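PDB 2PHC: carboxyltransferase domain-containing protein from Pyrococcus horikoshii, which is of unknown function but belongs to the carboxyltransferase subdomain C and D family and probably binds ATP and acts as a hydrolase. Local coordinates for residues D99-A104 with L109-V114; G169-E174 with W179-R184. All coordinates share one frame; numbering follows the deposited sequence.

Interaction 1 of 2, residues D99-A104 with L109-V114; sequences DIEFVA and LSVDDV
Val114 pushes its two methyls into the surface of helix 100-107, between Ile100, Val103 and Ala104, and together with Ala104 it carries much of the contact. Its CG2 lies over the backbone of Ala104, 3.6 Å from Ala104 CA, while the CB of the same alanine is 3.8 Å from that methyl; with nothing beyond CB, Ala104 leaves the backbone within reach. The other methyl meets the isoleucine: Val114 CG1 is 3.8 Å from Ile100 CG1, the two side chains sliding past each other in opposite directions. Val103 adds a wall to the hollow, its CG1 4.1 Å from Val114 CG2.

Ile100 is in turn a bump for helix 111-119. With CG1 anti to the backbone N (chi1 -162°) and the chain extended, its CD1 reaches the cleft between Val111 and Val114, 3.9 Å from Val111 CG1. Val111 spreads its two methyls over Ile100 and Glu101: the Ile100 and Val111 side chains cross at about a right angle, with CG1 of the valine against the isoleucine, while the CG methylene of Glu101 touches Val111 CG2 at 4.0 Å.

Polar contacts gather at the turn between the helices. Leu109 N donates to Ala104 O (3.1 Å). Ser110 is the N-cap of helix 111-119: Asp113 N donates to Ser110 OG, and a weak bond from Ser110 N to Asp113 OD2 completes a capping box. The contact thus joins two consecutive helices linked by a short turn, packed against strand 180-184 through Ile100 and Val103. Its chemistry implies that apolar shape sets how the two helices lie together, while a single backbone bond across the turn and the capping box fix where the second helix starts.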
# COMPACT_ATOMS: atom_id res chain seq x y z
N ASP A 99 -9.62 15.82 12.03
CA ASP A 99 -10.70 14.90 12.03
C ASP A 99 -10.24 13.53 12.52
O ASP A 99 -10.98 12.60 12.51
CB ASP A 99 -11.24 14.79 10.62
CG ASP A 99 -11.91 16.05 10.13
OD1 ASP A 99 -12.69 16.64 10.84
OD2 ASP A 99 -11.68 16.42 9.00
N ILE A 100 -9.00 13.40 12.96
CA ILE A 100 -8.46 12.10 13.30
C ILE A 100 -9.07 11.52 14.54
O ILE A 100 -9.18 10.35 14.68
CB ILE A 100 -6.93 12.08 13.36
CG1 ILE A 100 -6.40 10.66 13.27
CG2 ILE A 100 -6.41 12.76 14.60
CD1 ILE A 100 -4.96 10.59 13.13
N GLU A 101 -9.49 12.37 15.43
CA GLU A 101 -10.09 11.89 16.66
C GLU A 101 -11.42 11.30 16.39
O GLU A 101 -11.78 10.29 17.00
CB GLU A 101 -10.12 13.02 17.76
CG GLU A 101 -8.68 13.55 18.20
CD GLU A 101 -8.22 14.84 17.38
OE1 GLU A 101 -8.80 15.21 16.31
OE2 GLU A 101 -7.24 15.48 17.83
N PHE A 102 -12.20 11.90 15.49
CA PHE A 102 -13.53 11.32 15.14
C PHE A 102 -13.35 10.00 14.37
O PHE A 102 -14.21 9.05 14.45
CB PHE A 102 -14.31 12.35 14.31
CG PHE A 102 -15.58 11.80 13.72
CD1 PHE A 102 -16.84 12.13 14.27
CD2 PHE A 102 -15.55 10.97 12.58
CE1 PHE A 102 -17.98 11.62 13.74
CE2 PHE A 102 -16.72 10.41 12.10
CZ PHE A 102 -17.93 10.76 12.63
N VAL A 103 -12.28 9.91 13.58
CA VAL A 103 -12.03 8.67 12.77
C VAL A 103 -11.79 7.50 13.71
O VAL A 103 -12.39 6.48 13.55
CB VAL A 103 -10.80 8.74 11.82
CG1 VAL A 103 -10.52 7.31 11.24
CG2 VAL A 103 -11.04 9.77 10.72
N ALA A 104 -10.89 7.73 14.67
CA ALA A 104 -10.59 6.84 15.80
C ALA A 104 -11.87 6.46 16.49
O ALA A 104 -12.32 5.33 16.52
CB ALA A 104 -9.69 7.60 16.73
N LEU A 109 -11.02 3.06 18.16
CA LEU A 109 -9.58 2.89 18.22
C LEU A 109 -8.99 4.14 18.84
O LEU A 109 -9.63 5.18 18.92
CB LEU A 109 -8.99 2.75 16.78
CG LEU A 109 -9.42 1.64 15.78
CD1 LEU A 109 -9.15 2.02 14.30
CD2 LEU A 109 -8.78 0.26 16.11
N SER A 110 -7.75 4.05 19.25
CA SER A 110 -6.97 5.23 19.55
C SER A 110 -6.50 5.93 18.32
O SER A 110 -6.45 5.37 17.27
CB SER A 110 -5.75 4.93 20.44
OG SER A 110 -4.81 4.10 19.75
N VAL A 111 -6.10 7.16 18.50
CA VAL A 111 -5.51 7.92 17.44
C VAL A 111 -4.22 7.25 16.93
O VAL A 111 -4.07 7.10 15.69
CB VAL A 111 -5.24 9.37 17.88
CG1 VAL A 111 -4.36 10.05 16.93
CG2 VAL A 111 -6.54 10.15 17.99
N ASP A 112 -3.30 6.86 17.84
CA ASP A 112 -2.08 6.14 17.44
C ASP A 112 -2.35 4.90 16.52
O ASP A 112 -1.54 4.61 15.63
CB ASP A 112 -1.31 5.65 18.69
CG ASP A 112 -0.44 6.74 19.35
OD1 ASP A 112 -0.51 7.95 18.90
OD2 ASP A 112 0.33 6.36 20.30
N ASP A 113 -3.46 4.18 16.79
CA ASP A 113 -3.95 3.05 16.01
C ASP A 113 -4.40 3.47 14.60
O ASP A 113 -4.06 2.81 13.66
CB ASP A 113 -5.12 2.34 16.70
CG ASP A 113 -4.70 1.58 18.02
OD1 ASP A 113 -3.49 1.24 18.24
OD2 ASP A 113 -5.63 1.33 18.84
N VAL A 114 -5.21 4.51 14.47
CA VAL A 114 -5.49 5.13 13.17
C VAL A 114 -4.18 5.35 12.39
O VAL A 114 -4.06 4.94 11.24
CB VAL A 114 -6.32 6.45 13.28
CG1 VAL A 114 -6.49 7.18 11.86
CG2 VAL A 114 -7.68 6.14 13.89

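Interaction 2 of 2, residues G169-E174 with W179-R184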
# COMPACT_ATOMS: atom_id res chain seq x y z
N GLY A 169 -6.77 9.28 0.24
CA GLY A 169 -6.17 9.97 -0.85
C GLY A 169 -5.76 11.28 -0.26
O GLY A 169 -5.82 11.44 0.95
N TRP A 170 -5.34 12.21 -1.09
CA TRP A 170 -5.02 13.54 -0.58
C TRP A 170 -5.40 14.66 -1.58
O TRP A 170 -5.40 14.45 -2.81
CB TRP A 170 -3.57 13.65 -0.18
CG TRP A 170 -2.54 13.63 -1.33
CD1 TRP A 170 -2.09 14.69 -2.04
CD2 TRP A 170 -1.80 12.48 -1.83
NE1 TRP A 170 -1.12 14.31 -2.94
CE2 TRP A 170 -0.96 12.95 -2.87
CE3 TRP A 170 -1.78 11.10 -1.50
CZ2 TRP A 170 -0.07 12.09 -3.57
CZ3 TRP A 170 -0.91 10.23 -2.25
CH2 TRP A 170 -0.06 10.73 -3.22
N TYR A 171 -5.77 15.81 -1.01
CA TYR A 171 -5.85 17.10 -1.68
C TYR A 171 -4.47 17.62 -2.04
O TYR A 171 -3.64 17.84 -1.14
CB TYR A 171 -6.54 18.06 -0.77
CG TYR A 171 -7.92 17.59 -0.41
CD1 TYR A 171 -8.98 18.05 -1.10
CD2 TYR A 171 -8.13 16.69 0.61
CE1 TYR A 171 -10.25 17.64 -0.81
CE2 TYR A 171 -9.43 16.29 0.96
CZ TYR A 171 -10.46 16.74 0.23
OH TYR A 171 -11.73 16.34 0.46
N ALA A 172 -4.19 17.72 -3.34
CA ALA A 172 -2.85 18.11 -3.79
C ALA A 172 -2.65 19.62 -3.63
O ALA A 172 -1.57 20.07 -3.36
CB ALA A 172 -2.59 17.67 -5.22
N ILE A 173 -3.72 20.40 -3.76
CA ILE A 173 -3.69 21.83 -3.47
C ILE A 173 -4.93 22.25 -2.68
O ILE A 173 -5.88 21.46 -2.50
CB ILE A 173 -3.54 22.69 -4.77
CG1 ILE A 173 -4.76 22.52 -5.69
CG2 ILE A 173 -2.29 22.32 -5.53
CD1 ILE A 173 -4.95 23.75 -6.65
N GLU A 174 -4.92 23.50 -2.19
CA GLU A 174 -6.03 24.00 -1.34
C GLU A 174 -7.29 23.98 -2.19
O GLU A 174 -7.26 24.40 -3.35
CB GLU A 174 -5.73 25.37 -0.77
CG GLU A 174 -6.78 25.95 0.18
CD GLU A 174 -6.62 27.49 0.32
OE1 GLU A 174 -7.29 28.27 -0.43
OE2 GLU A 174 -5.80 27.92 1.17
N TRP A 179 -13.89 15.31 3.09
CA TRP A 179 -13.20 14.05 3.48
C TRP A 179 -12.71 14.25 4.91
O TRP A 179 -12.45 15.38 5.28
CB TRP A 179 -11.96 13.72 2.55
CG TRP A 179 -12.36 13.08 1.20
CD1 TRP A 179 -13.44 13.43 0.43
CD2 TRP A 179 -11.73 11.97 0.48
NE1 TRP A 179 -13.56 12.63 -0.68
CE2 TRP A 179 -12.52 11.73 -0.69
CE3 TRP A 179 -10.61 11.16 0.70
CZ2 TRP A 179 -12.21 10.72 -1.63
CZ3 TRP A 179 -10.32 10.10 -0.26
CH2 TRP A 179 -11.12 9.92 -1.40
N ARG A 180 -12.57 13.18 5.71
CA ARG A 180 -12.06 13.30 7.08
C ARG A 180 -10.61 13.47 7.00
O ARG A 180 -9.93 12.52 6.63
CB ARG A 180 -12.41 12.08 7.97
CG ARG A 180 -13.90 11.93 8.18
CD ARG A 180 -14.66 13.05 9.00
NE ARG A 180 -16.11 12.73 8.98
CZ ARG A 180 -17.02 13.27 9.83
NH1 ARG A 180 -16.64 14.14 10.79
NH2 ARG A 180 -18.27 12.90 9.74
N ILE A 181 -10.11 14.65 7.36
CA ILE A 181 -8.68 14.94 7.27
C ILE A 181 -7.87 14.53 8.51
O ILE A 181 -8.14 15.04 9.61
CB ILE A 181 -8.43 16.40 6.96
CG1 ILE A 181 -9.33 16.90 5.79
CG2 ILE A 181 -6.98 16.63 6.78
CD1 ILE A 181 -9.15 16.11 4.36
N ILE A 182 -6.86 13.66 8.31
CA ILE A 182 -6.09 12.95 9.37
C ILE A 182 -4.60 13.35 9.40
O ILE A 182 -3.86 12.97 10.28
CB ILE A 182 -6.29 11.38 9.29
CG1 ILE A 182 -5.60 10.73 8.04
CG2 ILE A 182 -7.79 10.97 9.34
CD1 ILE A 182 -5.46 9.15 8.18
N GLY A 183 -4.15 14.18 8.47
CA GLY A 183 -2.72 14.36 8.36
C GLY A 183 -2.48 15.28 7.21
O GLY A 183 -3.42 15.53 6.45
N ARG A 184 -1.25 15.79 7.07
CA ARG A 184 -0.94 16.62 5.94
C ARG A 184 0.45 16.24 5.48
O ARG A 184 1.30 15.93 6.31
CB ARG A 184 -0.91 18.07 6.36
CG ARG A 184 -0.84 19.01 5.29
CD ARG A 184 -1.23 20.44 5.84
NE ARG A 184 -0.81 21.42 4.83
CZ ARG A 184 -0.64 22.73 5.03
NH1 ARG A 184 -0.86 23.27 6.23
NH2 ARG A 184 -0.26 23.51 4.00
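Tyr171 turns the edge of its ring toward the face of the Trp179 indole in an offset edge-to-face (T-shaped) pair. The centroids of the tyrosine ring and the five-membered ring of the tryptophan are 5.8 Å apart, and the planes stand at 83°. The phenol oxygen does the touching, Tyr171 OH lying 3.4 Å from Trp179 CD1 and equally near CG and CB of that residue. The CB of Trp179 sits near the plane of the tyrosine ring, at its edge, so the phenol end meets both the start of the indole and the methylene that carries it. Phe134 makes an edge-to-face pair with each of these two rings, extending the pair into an aromatic cluster.

Between the segments the chain runs through the short strand 175-177. Strands 167-171 and 180-184 belong to the same mixed sheet, but strand 160-164 lies between them, pairing antiparallel with both. The two segments therefore meet through side chains reaching past that middle strand, with no hydrogen bond from one to the other; a cyclophilin-like domain is consistent with the family.

Apolar packing brings in Ile181. Its CG1 lies beside the backbone N (chi1 -47°), and the further bend at chi2 (-59°) brings CD1 within 3.4 Å of Tyr171 CE2, obliquely to the ring. Both residues also touch Ser160 of the middle strand. The same tyrosine carbon, CE2, is 3.9 Å from Trp179 CB, so that one ring carbon touches both the isoleucine methyl and the tryptophan methylene.

Backbone meets ring at the far end of the indole. There Gly169 N lies near the ring plane at its edge, 3.7 Å from Trp179 CZ3, and the benzo end of the tryptophan passes close beside the strand's main chain.

In the fold
Interaction 1 closes before interaction 2 opens along the chain, yet their centres lie only about 15 Å apart, on the same side of the molecule's centre. Strand 180-184 joins them: it contributes the second segment of interaction 2 and carries helix 100-107 of interaction 1. Asp99, just before that helix, probably accepts a hydrogen bond from Ile181 N (OD2 to N, 2.9 Å) and forms a salt bridge with Arg153. Phe102 meets Arg180 in a cation-pi contact, and Val103 packs on Ile182. The two-helix unit is thus fastened to strand 180-184 of the mixed sheet, while 169-174 and 179-184 meet across strand 160-164, all probably within one cyclophilin-like carboxyltransferase domain.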